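Local coordinates for peptidyl-tRNA hydrolase (PDB 1XTY), which catalyses the hydrolysis of peptidyl-tRNA, releasing the N-acyl amino acid or peptide from tRNAs that may have dropped off the ribosome during protein synthesis, at residues V7-I12 / N62-I67; S82-A87 / T96-G101; I12-G17 / T90-G95; I57-N62 / G115-L120. All coordinates share one frame; numbering follows the deposited sequence.

Interaction 1 (V7-I12 / N62-I67); sequences VVRSDI and NSLDEI. With SO4 (sulfate ion), chain F.
Arg9, which packs on Leu64 and Ile67, sets CG beside its backbone N and anti to its carbonyl carbon (chi1 -76°), and a bend at chi3 (66°) turns NE out of the extended line. The contact joins the end of strand 2-9 in the mixed sheet of the PTH2 fold to the start of helix 64-76. Leu64 CB lies over the centre of one guanidinium face, and Ile12 CG2 is offset toward the rim on the opposite face. Nearer the backbone, Ile67 crosses the arginine stem at about a right angle, its CD1 3.3 Å from Arg9 CG, while Val7 CG1 packs on Ile67 CG1 at 4.2 Å. Asp11 is gripped side-on: Arg9 NE reaches OD2 at 3.1 Å, and the nearly straight bond from Arg9 NH2 to Asp11 OD1 spans 3.2 Å. NH1 donates to Ile97 O and also to O2 of a sulfate, probably from the crystallisation liquor, whose O3 takes NH2. An alanine in place of Arg9 would probably leave Asp11 without its charged mate, Leu64 CB without the guanidinium and Ile67 CD1 without CG. One water donates to Asp11 OD1 (3.1 Å) and accepts from Leu64 N (3.0 Å).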
loop_
_atom_site.group_PDB
_atom_site.type_symbol
_atom_site.label_atom_id
_atom_site.label_comp_id
_atom_site.label_asym_id
_atom_site.label_seq_id
_atom_site.Cartn_x
_atom_site.Cartn_y
_atom_site.Cartn_z
ATOM N N VAL A 7 4.215 -10.785 -1.295
ATOM C CA VAL A 7 4.572 -11.931 -0.469
ATOM C C VAL A 7 5.134 -11.452 0.863
ATOM O O VAL A 7 6.175 -10.797 0.906
ATOM C CB VAL A 7 5.631 -12.802 -1.179
ATOM C CG1 VAL A 7 5.902 -14.066 -0.364
ATOM C CG2 VAL A 7 5.155 -13.156 -2.584
ATOM N N VAL A 8 4.447 -11.787 1.951
ATOM C CA VAL A 8 4.866 -11.376 3.286
ATOM C C VAL A 8 5.519 -12.514 4.075
ATOM O O VAL A 8 5.070 -13.658 4.005
ATOM C CB VAL A 8 3.658 -10.858 4.090
ATOM C CG1 VAL A 8 4.098 -10.396 5.465
ATOM C CG2 VAL A 8 2.981 -9.730 3.328
ATOM N N ARG A 9 6.578 -12.193 4.818
ATOM C CA ARG A 9 7.284 -13.178 5.644
ATOM C C ARG A 9 6.515 -13.443 6.930
ATOM O O ARG A 9 6.166 -12.510 7.653
ATOM C CB ARG A 9 8.680 -12.685 6.016
ATOM C CG ARG A 9 9.699 -12.777 4.905
ATOM C CD ARG A 9 11.056 -12.303 5.389
ATOM N NE ARG A 9 11.620 -13.181 6.410
ATOM C CZ ARG A 9 12.728 -12.907 7.091
ATOM N NH1 ARG A 9 13.381 -11.776 6.860
ATOM N NH2 ARG A 9 13.188 -13.765 7.990
ATOM N N SER A 10 6.276 -14.716 7.224
ATOM C CA SER A 10 5.540 -15.098 8.424
ATOM C C SER A 10 6.436 -15.431 9.616
ATOM O O SER A 10 5.958 -15.494 10.748
ATOM C CB SER A 10 4.649 -16.305 8.122
ATOM O OG SER A 10 3.811 -16.057 7.006
ATOM N N ASP A 11 7.728 -15.639 9.372
ATOM C CA ASP A 11 8.647 -15.995 10.452
ATOM C C ASP A 11 9.157 -14.837 11.299
ATOM O O ASP A 11 9.813 -15.057 12.316
ATOM C CB ASP A 11 9.834 -16.801 9.911
ATOM C CG ASP A 11 10.594 -16.070 8.824
ATOM O OD1 ASP A 11 11.701 -16.532 8.469
ATOM O OD2 ASP A 11 10.090 -15.046 8.319
ATOM N N ILE A 12 8.878 -13.607 10.888
ATOM C CA ILE A 12 9.300 -12.458 11.678
ATOM C C ILE A 12 8.056 -11.928 12.379
ATOM O O ILE A 12 6.934 -12.192 11.945
ATOM C CB ILE A 12 9.937 -11.347 10.808
ATOM C CG1 ILE A 12 8.985 -10.936 9.689
ATOM C CG2 ILE A 12 11.266 -11.830 10.242
ATOM C CD1 ILE A 12 9.553 -9.854 8.790
ATOM N N ASN A 62 7.150 -18.621 4.976
ATOM C CA ASN A 62 7.746 -18.663 6.306
ATOM C C ASN A 62 9.268 -18.631 6.355
ATOM O O ASN A 62 9.866 -19.065 7.342
ATOM C CB ASN A 62 7.243 -19.892 7.067
ATOM C CG ASN A 62 7.245 -21.137 6.215
ATOM O OD1 ASN A 62 8.227 -21.434 5.533
ATOM N ND2 ASN A 62 6.141 -21.880 6.249
ATOM N N SER A 63 9.900 -18.124 5.302
ATOM C CA SER A 63 11.354 -18.040 5.289
ATOM C C SER A 63 11.871 -17.015 4.293
ATOM O O SER A 63 11.256 -16.763 3.255
ATOM C CB SER A 63 11.977 -19.404 4.969
ATOM O OG SER A 63 11.939 -19.672 3.579
ATOM N N LEU A 64 13.014 -16.427 4.620
ATOM C CA LEU A 64 13.633 -15.438 3.756
ATOM C C LEU A 64 14.035 -16.075 2.430
ATOM O O LEU A 64 13.910 -15.455 1.378
ATOM C CB LEU A 64 14.867 -14.843 4.438
ATOM C CG LEU A 64 15.614 -13.766 3.650
ATOM C CD1 LEU A 64 14.715 -12.563 3.433
ATOM C CD2 LEU A 64 16.856 -13.361 4.410
ATOM N N ASP A 65 14.516 -17.315 2.476
ATOM C CA ASP A 65 14.933 -17.997 1.258
ATOM C C ASP A 65 13.810 -18.143 0.242
ATOM O O ASP A 65 14.047 -18.080 -0.958
ATOM C CB ASP A 65 15.509 -19.380 1.573
ATOM C CG ASP A 65 16.780 -19.308 2.395
ATOM O OD1 ASP A 65 17.427 -18.238 2.410
ATOM O OD2 ASP A 65 17.141 -20.331 3.016
ATOM N N GLU A 66 12.587 -18.340 0.716
ATOM C CA GLU A 66 11.462 -18.486 -0.192
ATOM C C GLU A 66 11.144 -17.163 -0.887
ATOM O O GLU A 66 10.596 -17.148 -1.988
ATOM C CB GLU A 66 10.256 -19.027 0.570
ATOM C CG GLU A 66 10.562 -20.387 1.184
ATOM C CD GLU A 66 9.398 -20.992 1.928
ATOM O OE1 GLU A 66 8.865 -20.328 2.842
ATOM O OE2 GLU A 66 9.022 -22.139 1.600
ATOM N N ILE A 67 11.504 -16.055 -0.252
ATOM C CA ILE A 67 11.274 -14.751 -0.858
ATOM C C ILE A 67 12.346 -14.498 -1.916
ATOM O O ILE A 67 12.049 -14.013 -3.005
ATOM C CB ILE A 67 11.277 -13.625 0.209
ATOM C CG1 ILE A 67 9.869 -13.509 0.814
ATOM C CG2 ILE A 67 11.737 -12.299 -0.401
ATOM C CD1 ILE A 67 9.649 -12.303 1.690
HETATM S S SO4 F . 16.489 -12.376 8.868
HETATM O O1 SO4 F . 16.287 -11.445 9.992
HETATM O O2 SO4 F . 15.819 -11.844 7.671
HETATM O O3 SO4 F . 15.906 -13.686 9.215
HETATM O O4 SO4 F . 17.932 -12.522 8.609
HETATM O O HOH W 1 14.401 -17.287 7.093
#

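Interaction 2 (S82-A87 / T96-G101); sequences SIIEDA and TITCLG. With SO4 (sulfate ion), chain E.
Ser82 and Gly101 form an antiparallel hydrogen-bonded pair in a beta hairpin, and the register holds through Ile84 and Cys99 before a beta bulge shifts it by one residue and sets Glu85 against Ile97. At the bulge, the carbonyl of Ile84 takes Thr98 N at 2.9 Å, with a weak bond from Thr98 OG1, and Asp86 N donates to Thr96 O at 2.8 Å. On the face carrying Ile83, Glu85, Ile97 and Leu100, Ile83 is flanked by two apolar groups: its CG2 lies 3.7 Å from Ile97 CD1 and its CG1 3.9 Å from Leu100 CD1. The extended Glu85 side chain lies obliquely over Ile97, with OE2 3.5 Å from Ile97 CG1. The other face pairs Ile84 CB with Cys99 SG at 3.9 Å. Ala87 N donates to O1 of a sulfate, probably from the crystallisation liquor. Helix 16-35 packs on the face of Ser82 and Ile84, where Ala26 O meets Ser82 OG; further ties to it are Gln22 on Thr98 OG1 and Lys18 on Asp86 OD2, while Gly88 N holds OD1. Helix 64-76 covers Ile97 and Leu100 on the opposite face, and strand 2-9 continues the sheet beyond 97-101.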
loop_
_atom_site.group_PDB
_atom_site.type_symbol
_atom_site.label_atom_id
_atom_site.label_comp_id
_atom_site.label_asym_id
_atom_site.label_seq_id
_atom_site.Cartn_x
_atom_site.Cartn_y
_atom_site.Cartn_z
ATOM N N SER A 82 9.754 -5.649 -5.978
ATOM C CA SER A 82 10.314 -4.781 -4.952
ATOM C C SER A 82 10.600 -5.573 -3.692
ATOM O O SER A 82 9.741 -6.307 -3.211
ATOM C CB SER A 82 9.349 -3.637 -4.624
ATOM O OG SER A 82 8.098 -4.136 -4.170
ATOM N N ILE A 83 11.815 -5.434 -3.170
ATOM C CA ILE A 83 12.188 -6.126 -1.941
ATOM C C ILE A 83 12.202 -5.055 -0.862
ATOM O O ILE A 83 13.006 -4.118 -0.905
ATOM C CB ILE A 83 13.580 -6.782 -2.048
ATOM C CG1 ILE A 83 13.571 -7.831 -3.166
ATOM C CG2 ILE A 83 13.944 -7.444 -0.718
ATOM C CD1 ILE A 83 14.931 -8.458 -3.438
ATOM N N ILE A 84 11.293 -5.189 0.094
ATOM C CA ILE A 84 11.166 -4.215 1.166
ATOM C C ILE A 84 11.905 -4.604 2.444
ATOM O O ILE A 84 11.790 -5.735 2.914
ATOM C CB ILE A 84 9.679 -3.991 1.499
ATOM C CG1 ILE A 84 8.936 -3.525 0.239
ATOM C CG2 ILE A 84 9.537 -2.987 2.628
ATOM C CD1 ILE A 84 9.491 -2.236 -0.367
ATOM N N GLU A 85 12.671 -3.663 2.991
ATOM C CA GLU A 85 13.405 -3.897 4.232
ATOM C C GLU A 85 12.881 -2.921 5.279
ATOM O O GLU A 85 12.481 -1.798 4.957
ATOM C CB GLU A 85 14.919 -3.707 4.039
ATOM C CG GLU A 85 15.517 -4.577 2.929
ATOM C CD GLU A 85 17.037 -4.712 3.000
ATOM O OE1 GLU A 85 17.714 -3.798 3.515
ATOM O OE2 GLU A 85 17.561 -5.740 2.519
ATOM N N ASP A 86 12.878 -3.358 6.530
ATOM C CA ASP A 86 12.393 -2.537 7.634
ATOM C C ASP A 86 13.298 -1.327 7.880
ATOM O O ASP A 86 14.511 -1.389 7.661
ATOM C CB ASP A 86 12.299 -3.400 8.898
ATOM C CG ASP A 86 11.448 -2.762 9.982
ATOM O OD1 ASP A 86 11.954 -1.891 10.715
ATOM O OD2 ASP A 86 10.260 -3.132 10.094
ATOM N N ALA A 87 12.699 -0.224 8.323
ATOM C CA ALA A 87 13.452 0.996 8.606
ATOM C C ALA A 87 13.984 0.954 10.036
ATOM O O ALA A 87 14.603 1.910 10.507
ATOM C CB ALA A 87 12.565 2.221 8.415
ATOM N N THR A 96 16.035 -5.640 7.776
ATOM C CA THR A 96 15.338 -6.922 7.743
ATOM C C THR A 96 14.327 -6.945 6.595
ATOM O O THR A 96 13.441 -6.092 6.524
ATOM C CB THR A 96 14.573 -7.173 9.065
ATOM O OG1 THR A 96 15.488 -7.125 10.169
ATOM C CG2 THR A 96 13.887 -8.526 9.039
ATOM N N ILE A 97 14.461 -7.915 5.697
ATOM C CA ILE A 97 13.536 -8.036 4.573
ATOM C C ILE A 97 12.187 -8.517 5.119
ATOM O O ILE A 97 12.109 -9.553 5.777
ATOM C CB ILE A 97 14.079 -9.027 3.518
ATOM C CG1 ILE A 97 15.334 -8.436 2.866
ATOM C CG2 ILE A 97 13.010 -9.328 2.468
ATOM C CD1 ILE A 97 15.968 -9.325 1.803
ATOM N N THR A 98 11.131 -7.758 4.845
ATOM C CA THR A 98 9.799 -8.089 5.345
ATOM C C THR A 98 8.838 -8.643 4.301
ATOM O O THR A 98 7.954 -9.443 4.626
ATOM C CB THR A 98 9.127 -6.853 5.982
ATOM O OG1 THR A 98 8.998 -5.825 4.996
ATOM C CG2 THR A 98 9.951 -6.329 7.154
ATOM N N CYS A 99 8.985 -8.212 3.051
ATOM C CA CYS A 99 8.093 -8.695 2.008
ATOM C C CYS A 99 8.610 -8.414 0.607
ATOM O O CYS A 99 9.577 -7.665 0.415
ATOM C CB CYS A 99 6.695 -8.083 2.176
ATOM S SG CYS A 99 6.621 -6.284 2.012
ATOM N N LEU A 100 7.943 -9.030 -0.363
ATOM C CA LEU A 100 8.289 -8.917 -1.772
ATOM C C LEU A 100 7.053 -8.572 -2.601
ATOM O O LEU A 100 6.025 -9.245 -2.508
ATOM C CB LEU A 100 8.857 -10.254 -2.270
ATOM C CG LEU A 100 9.082 -10.421 -3.776
ATOM C CD1 LEU A 100 10.301 -9.607 -4.211
ATOM C CD2 LEU A 100 9.299 -11.896 -4.105
ATOM N N GLY A 101 7.148 -7.520 -3.403
ATOM C CA GLY A 101 6.031 -7.165 -4.255
ATOM C C GLY A 101 6.362 -7.601 -5.667
ATOM O O GLY A 101 7.524 -7.548 -6.070
HETATM S S SO4 E . 9.165 1.182 8.034
HETATM O O1 SO4 E . 9.917 -0.070 8.242
HETATM O O2 SO4 E . 9.374 2.075 9.190
HETATM O O3 SO4 E . 7.729 0.871 7.900
HETATM O O4 SO4 E . 9.649 1.845 6.808
#

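Interaction 3 (I12-G17 / T90-G95); sequences IKMGKG and TQLEPG
Leu92 reaches from the loop 90-95 to segment 12-17 with CG anti to its carbonyl carbon (chi1 -64°), and its two methyls divide the work. CD1 meets Met14 CG at 3.9 Å, the two side chains crossing at about a right angle, whereas CD2 approaches Ile12 CB at 4.2 Å. Between these contacts the carbonyl oxygen of Lys13 lies 4.0 Å from Leu92 CG, so the leucine packs against backbone as well as side chains. This small apolar patch joins the connection of the hairpin 81-85/97-106 to the turn that leads from strand 2-9 into helix 16-35. Thr98, on the neighbouring strand, touches Ile12, Met14 and Leu92 alike.

Farther out, Lys13 is extended throughout, its CG anti to the backbone N (chi1 -179°), and Gln91 comes across it obliquely. The amide oxygen Gln91 OE1 rests against the middle of the aliphatic chain, 3.3 Å from Lys13 CD and 3.7 Å from Lys13 CE. An alanine in place of Leu92 would probably open a gap beside Met14 CG and Ile12 CB and leave the loop with little apolar hold on the turn.

No hydrogen bond crosses between the segments, so their mutual attachment at the surface is dispersive, with one amide oxygen lying against an aliphatic chain.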
loop_
_atom_site.group_PDB
_atom_site.type_symbol
_atom_site.label_atom_id
_atom_site.label_comp_id
_atom_site.label_asym_id
_atom_site.label_seq_id
_atom_site.Cartn_x
_atom_site.Cartn_y
_atom_site.Cartn_z
ATOM N N ILE A 12 8.878 -13.607 10.888
ATOM C CA ILE A 12 9.300 -12.458 11.678
ATOM C C ILE A 12 8.056 -11.928 12.379
ATOM O O ILE A 12 6.934 -12.192 11.945
ATOM C CB ILE A 12 9.937 -11.347 10.808
ATOM C CG1 ILE A 12 8.985 -10.936 9.689
ATOM C CG2 ILE A 12 11.266 -11.830 10.242
ATOM C CD1 ILE A 12 9.553 -9.854 8.790
ATOM N N LYS A 13 8.250 -11.186 13.463
ATOM C CA LYS A 13 7.125 -10.659 14.224
ATOM C C LYS A 13 6.651 -9.289 13.756
ATOM O O LYS A 13 7.380 -8.298 13.850
ATOM C CB LYS A 13 7.488 -10.591 15.708
ATOM C CG LYS A 13 6.367 -10.080 16.598
ATOM C CD LYS A 13 6.776 -10.115 18.063
ATOM C CE LYS A 13 5.671 -9.584 18.961
ATOM N NZ LYS A 13 6.034 -9.698 20.404
ATOM N N MET A 14 5.419 -9.245 13.258
ATOM C CA MET A 14 4.822 -8.002 12.785
ATOM C C MET A 14 3.338 -7.943 13.128
ATOM O O MET A 14 2.594 -8.876 12.836
ATOM C CB MET A 14 4.981 -7.871 11.266
ATOM C CG MET A 14 6.414 -7.811 10.774
ATOM S SD MET A 14 6.485 -7.396 9.013
ATOM C CE MET A 14 6.195 -8.991 8.261
ATOM N N GLY A 15 2.914 -6.845 13.748
ATOM C CA GLY A 15 1.509 -6.682 14.081
ATOM C C GLY A 15 0.758 -6.320 12.811
ATOM O O GLY A 15 1.382 -6.043 11.786
ATOM N N LYS A 16 -0.571 -6.310 12.857
ATOM C CA LYS A 16 -1.329 -5.990 11.652
ATOM C C LYS A 16 -1.032 -4.583 11.134
ATOM O O LYS A 16 -1.030 -4.356 9.926
ATOM C CB LYS A 16 -2.832 -6.168 11.893
ATOM C CG LYS A 16 -3.443 -5.240 12.914
ATOM C CD LYS A 16 -4.919 -5.590 13.110
ATOM C CE LYS A 16 -5.584 -4.681 14.129
ATOM N NZ LYS A 16 -7.023 -5.029 14.322
ATOM N N GLY A 17 -0.773 -3.648 12.044
ATOM C CA GLY A 17 -0.459 -2.288 11.635
ATOM C C GLY A 17 0.859 -2.268 10.885
ATOM O O GLY A 17 1.007 -1.595 9.862
ATOM N N THR A 90 10.906 0.105 14.942
ATOM C CA THR A 90 10.307 -0.649 16.030
ATOM C C THR A 90 11.111 -1.936 16.237
ATOM O O THR A 90 12.256 -2.009 15.813
ATOM C CB THR A 90 8.790 -0.953 15.730
ATOM O OG1 THR A 90 8.276 -1.827 16.736
ATOM C CG2 THR A 90 8.595 -1.560 14.345
ATOM N N GLN A 91 10.528 -2.912 16.927
ATOM C CA GLN A 91 11.186 -4.186 17.207
ATOM C C GLN A 91 12.247 -4.615 16.187
ATOM O O GLN A 91 13.437 -4.681 16.496
ATOM C CB GLN A 91 10.131 -5.284 17.328
ATOM C CG GLN A 91 9.228 -5.129 18.543
ATOM C CD GLN A 91 8.036 -6.048 18.474
ATOM O OE1 GLN A 91 8.057 -7.043 17.749
ATOM N NE2 GLN A 91 6.977 -5.721 19.233
ATOM N N LEU A 92 11.791 -4.953 14.987
ATOM C CA LEU A 92 12.655 -5.420 13.916
ATOM C C LEU A 92 13.900 -4.567 13.703
ATOM O O LEU A 92 13.870 -3.340 13.831
ATOM C CB LEU A 92 11.872 -5.501 12.599
ATOM C CG LEU A 92 10.711 -6.498 12.526
ATOM C CD1 LEU A 92 10.038 -6.417 11.164
ATOM C CD2 LEU A 92 11.229 -7.901 12.774
ATOM N N GLU A 93 15.001 -5.234 13.370
ATOM C CA GLU A 93 16.258 -4.549 13.109
ATOM C C GLU A 93 16.189 -3.948 11.711
ATOM O O GLU A 93 15.629 -4.553 10.796
ATOM C CB GLU A 93 17.431 -5.534 13.188
ATOM C CG GLU A 93 17.795 -5.956 14.603
ATOM C CD GLU A 93 18.681 -4.943 15.303
ATOM O OE1 GLU A 93 18.401 -3.729 15.205
ATOM O OE2 GLU A 93 19.658 -5.364 15.961
ATOM N N PRO A 94 16.745 -2.743 11.528
ATOM C CA PRO A 94 16.703 -2.129 10.198
ATOM C C PRO A 94 17.448 -2.997 9.190
ATOM O O PRO A 94 18.489 -3.573 9.507
ATOM C CB PRO A 94 17.369 -0.772 10.423
ATOM C CG PRO A 94 18.322 -1.046 11.556
ATOM C CD PRO A 94 17.489 -1.899 12.478
ATOM N N GLY A 95 16.899 -3.105 7.986
ATOM C CA GLY A 95 17.530 -3.916 6.963
ATOM C C GLY A 95 16.875 -5.274 6.812
ATOM O O GLY A 95 17.123 -5.983 5.838
#

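Interaction 4 (I57-N62 / G115-L120); sequences IIVKVN and GDLKLL
Leu117 forms the close-packed part of this contact, wedging its branched end against Val59 and Val61 of strand 56-61. Its CG stands beside the backbone N and anti to the carbonyl carbon (chi1 -50°); from there CD1 reaches Val59 CG2 at 3.6 Å and CD2 reaches Val61 CG1 at 3.9 Å. The leucine crosses Val59 at about a right angle, and both valines it meets are buried. Leu119, in a non-hydrogen-bonded pair with Val59, lays CD2 beside Ile57 CG2 at 3.8 Å, although its side chain is largely exposed.

Two backbone bonds hold the chain end to the strand. Leu120 N donates almost straight to Ile58 O over 2.9 Å, and Lys60 N donates to Lys118 O at the same length, nearly along the C=O axis. Beside them the last residue packs by both branches: Leu120 CD2 touches Ile58 CG2 at 3.7 Å, and CD1 lies 4.0 Å from Lys60 CD.

The solvent side is looser. One water bridges the carbonyls of Ile58 and Leu120, and a second links Lys60 O to Lys118 N where the two backbones have moved apart. Both lysines stretch out here, with Lys60 NZ 6.6 Å from Lys118 NZ, a spacing at which like charges would probably repel mildly.

The short, weakly bonded strand 118-119 forms one edge of the sheet within this chain, with strand 2-9 on the far side of 56-61; helix 64-76 packs on Val61 and Leu117, and Gly17 of the second subunit packs on Ile58.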
loop_
_atom_site.group_PDB
_atom_site.type_symbol
_atom_site.label_atom_id
_atom_site.label_comp_id
_atom_site.label_asym_id
_atom_site.label_seq_id
_atom_site.Cartn_x
_atom_site.Cartn_y
_atom_site.Cartn_z
ATOM N N ILE A 57 -3.152 -9.514 -4.354
ATOM C CA ILE A 57 -3.202 -10.816 -3.712
ATOM C C ILE A 57 -2.099 -10.788 -2.671
ATOM O O ILE A 57 -0.929 -10.619 -3.008
ATOM C CB ILE A 57 -2.916 -11.952 -4.706
ATOM C CG1 ILE A 57 -3.888 -11.861 -5.888
ATOM C CG2 ILE A 57 -3.045 -13.299 -4.005
ATOM C CD1 ILE A 57 -3.616 -12.865 -6.993
ATOM N N ILE A 58 -2.469 -10.937 -1.407
ATOM C CA ILE A 58 -1.488 -10.921 -0.339
ATOM C C ILE A 58 -1.283 -12.332 0.192
ATOM O O ILE A 58 -2.151 -12.885 0.873
ATOM C CB ILE A 58 -1.939 -9.997 0.799
ATOM C CG1 ILE A 58 -2.234 -8.603 0.233
ATOM C CG2 ILE A 58 -0.858 -9.914 1.871
ATOM C CD1 ILE A 58 -2.790 -7.643 1.246
ATOM N N VAL A 59 -0.135 -12.913 -0.137
ATOM C CA VAL A 59 0.188 -14.263 0.297
ATOM C C VAL A 59 1.354 -14.236 1.272
ATOM O O VAL A 59 1.949 -13.182 1.510
ATOM C CB VAL A 59 0.528 -15.153 -0.913
ATOM C CG1 VAL A 59 -0.687 -15.266 -1.821
ATOM C CG2 VAL A 59 1.704 -14.568 -1.684
ATOM N N LYS A 60 1.680 -15.390 1.845
ATOM C CA LYS A 60 2.768 -15.459 2.810
ATOM C C LYS A 60 3.725 -16.627 2.598
ATOM O O LYS A 60 3.406 -17.591 1.902
ATOM C CB LYS A 60 2.194 -15.530 4.228
ATOM C CG LYS A 60 1.264 -16.714 4.464
ATOM C CD LYS A 60 0.707 -16.717 5.886
ATOM C CE LYS A 60 -0.268 -17.868 6.099
ATOM N NZ LYS A 60 -0.807 -17.912 7.492
ATOM N N VAL A 61 4.908 -16.507 3.197
ATOM C CA VAL A 61 5.953 -17.528 3.150
ATOM C C VAL A 61 6.589 -17.501 4.533
ATOM O O VAL A 61 6.571 -16.470 5.199
ATOM C CB VAL A 61 7.038 -17.216 2.084
ATOM C CG1 VAL A 61 6.437 -17.283 0.692
ATOM C CG2 VAL A 61 7.648 -15.852 2.340
ATOM N N ASN A 62 7.150 -18.621 4.976
ATOM C CA ASN A 62 7.746 -18.663 6.306
ATOM C C ASN A 62 9.268 -18.631 6.355
ATOM O O ASN A 62 9.866 -19.065 7.342
ATOM C CB ASN A 62 7.243 -19.892 7.067
ATOM C CG ASN A 62 7.245 -21.137 6.215
ATOM O OD1 ASN A 62 8.227 -21.434 5.533
ATOM N ND2 ASN A 62 6.141 -21.880 6.249
ATOM N N GLY A 115 1.725 -19.057 -7.426
ATOM C CA GLY A 115 0.479 -19.803 -7.430
ATOM C C GLY A 115 0.341 -20.873 -6.356
ATOM O O GLY A 115 -0.738 -21.442 -6.185
ATOM N N ASP A 116 1.415 -21.136 -5.617
ATOM C CA ASP A 116 1.405 -22.168 -4.580
ATOM C C ASP A 116 1.423 -21.632 -3.152
ATOM O O ASP A 116 1.638 -22.392 -2.207
ATOM C CB ASP A 116 2.614 -23.090 -4.771
ATOM C CG ASP A 116 3.941 -22.344 -4.670
ATOM O OD1 ASP A 116 4.066 -21.275 -5.303
ATOM O OD2 ASP A 116 4.858 -22.820 -3.960
ATOM N N LEU A 117 1.184 -20.339 -2.978
ATOM C CA LEU A 117 1.230 -19.766 -1.639
ATOM C C LEU A 117 -0.125 -19.553 -0.983
ATOM O O LEU A 117 -1.132 -19.351 -1.658
ATOM C CB LEU A 117 1.999 -18.446 -1.682
ATOM C CG LEU A 117 3.348 -18.556 -2.400
ATOM C CD1 LEU A 117 3.974 -17.179 -2.534
ATOM C CD2 LEU A 117 4.260 -19.502 -1.637
ATOM N N LYS A 118 -0.130 -19.607 0.346
ATOM C CA LYS A 118 -1.340 -19.409 1.133
ATOM C C LYS A 118 -1.576 -17.917 1.346
ATOM O O LYS A 118 -0.629 -17.145 1.486
ATOM C CB LYS A 118 -1.203 -20.080 2.503
ATOM C CG LYS A 118 -1.009 -21.588 2.477
ATOM C CD LYS A 118 -0.879 -22.127 3.898
ATOM C CE LYS A 118 -0.729 -23.640 3.921
ATOM N NZ LYS A 118 -0.561 -24.154 5.310
ATOM N N LEU A 119 -2.842 -17.517 1.378
ATOM C CA LEU A 119 -3.189 -16.119 1.597
ATOM C C LEU A 119 -2.862 -15.731 3.034
ATOM O O LEU A 119 -2.941 -16.558 3.942
ATOM C CB LEU A 119 -4.679 -15.896 1.342
ATOM C CG LEU A 119 -5.188 -16.166 -0.073
ATOM C CD1 LEU A 119 -6.707 -16.078 -0.085
ATOM C CD2 LEU A 119 -4.577 -15.167 -1.044
ATOM N N LEU A 120 -2.488 -14.472 3.236
ATOM C CA LEU A 120 -2.163 -13.983 4.570
ATOM C C LEU A 120 -3.455 -13.803 5.366
ATOM O O LEU A 120 -4.531 -13.804 4.731
ATOM C CB LEU A 120 -1.432 -12.642 4.477
ATOM C CG LEU A 120 -1.032 -11.987 5.800
ATOM C CD1 LEU A 120 0.057 -12.810 6.475
ATOM C CD2 LEU A 120 -0.546 -10.571 5.538
HETATM O O HOH W 2 -4.788 -12.133 1.971
HETATM O O HOH W 3 2.422 -20.243 1.764
#

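In the fold
Three of the contacts involve one mixed sheet; interactions 2 and 4 pair strands, while interaction 1 sets a helix start against a strand. Interaction 2 is the most buried, a bonded hairpin at one edge; interaction 4 adds the short C-terminal strand at the other and is only partly buried, with one water standing in for a ladder bond. Interaction 1 lies between them: Val7 N bonds Leu100 O of interaction 2, and Val8 N bonds Val59 O of interaction 4. Its chemistry is mixed, with charge outermost and aliphatic packing inward. Interaction 3, at the surface, has no bond between its segments; it shares Ile12 with interaction 1 and meets interaction 2 through the Gly95 N to Asp86 O bond.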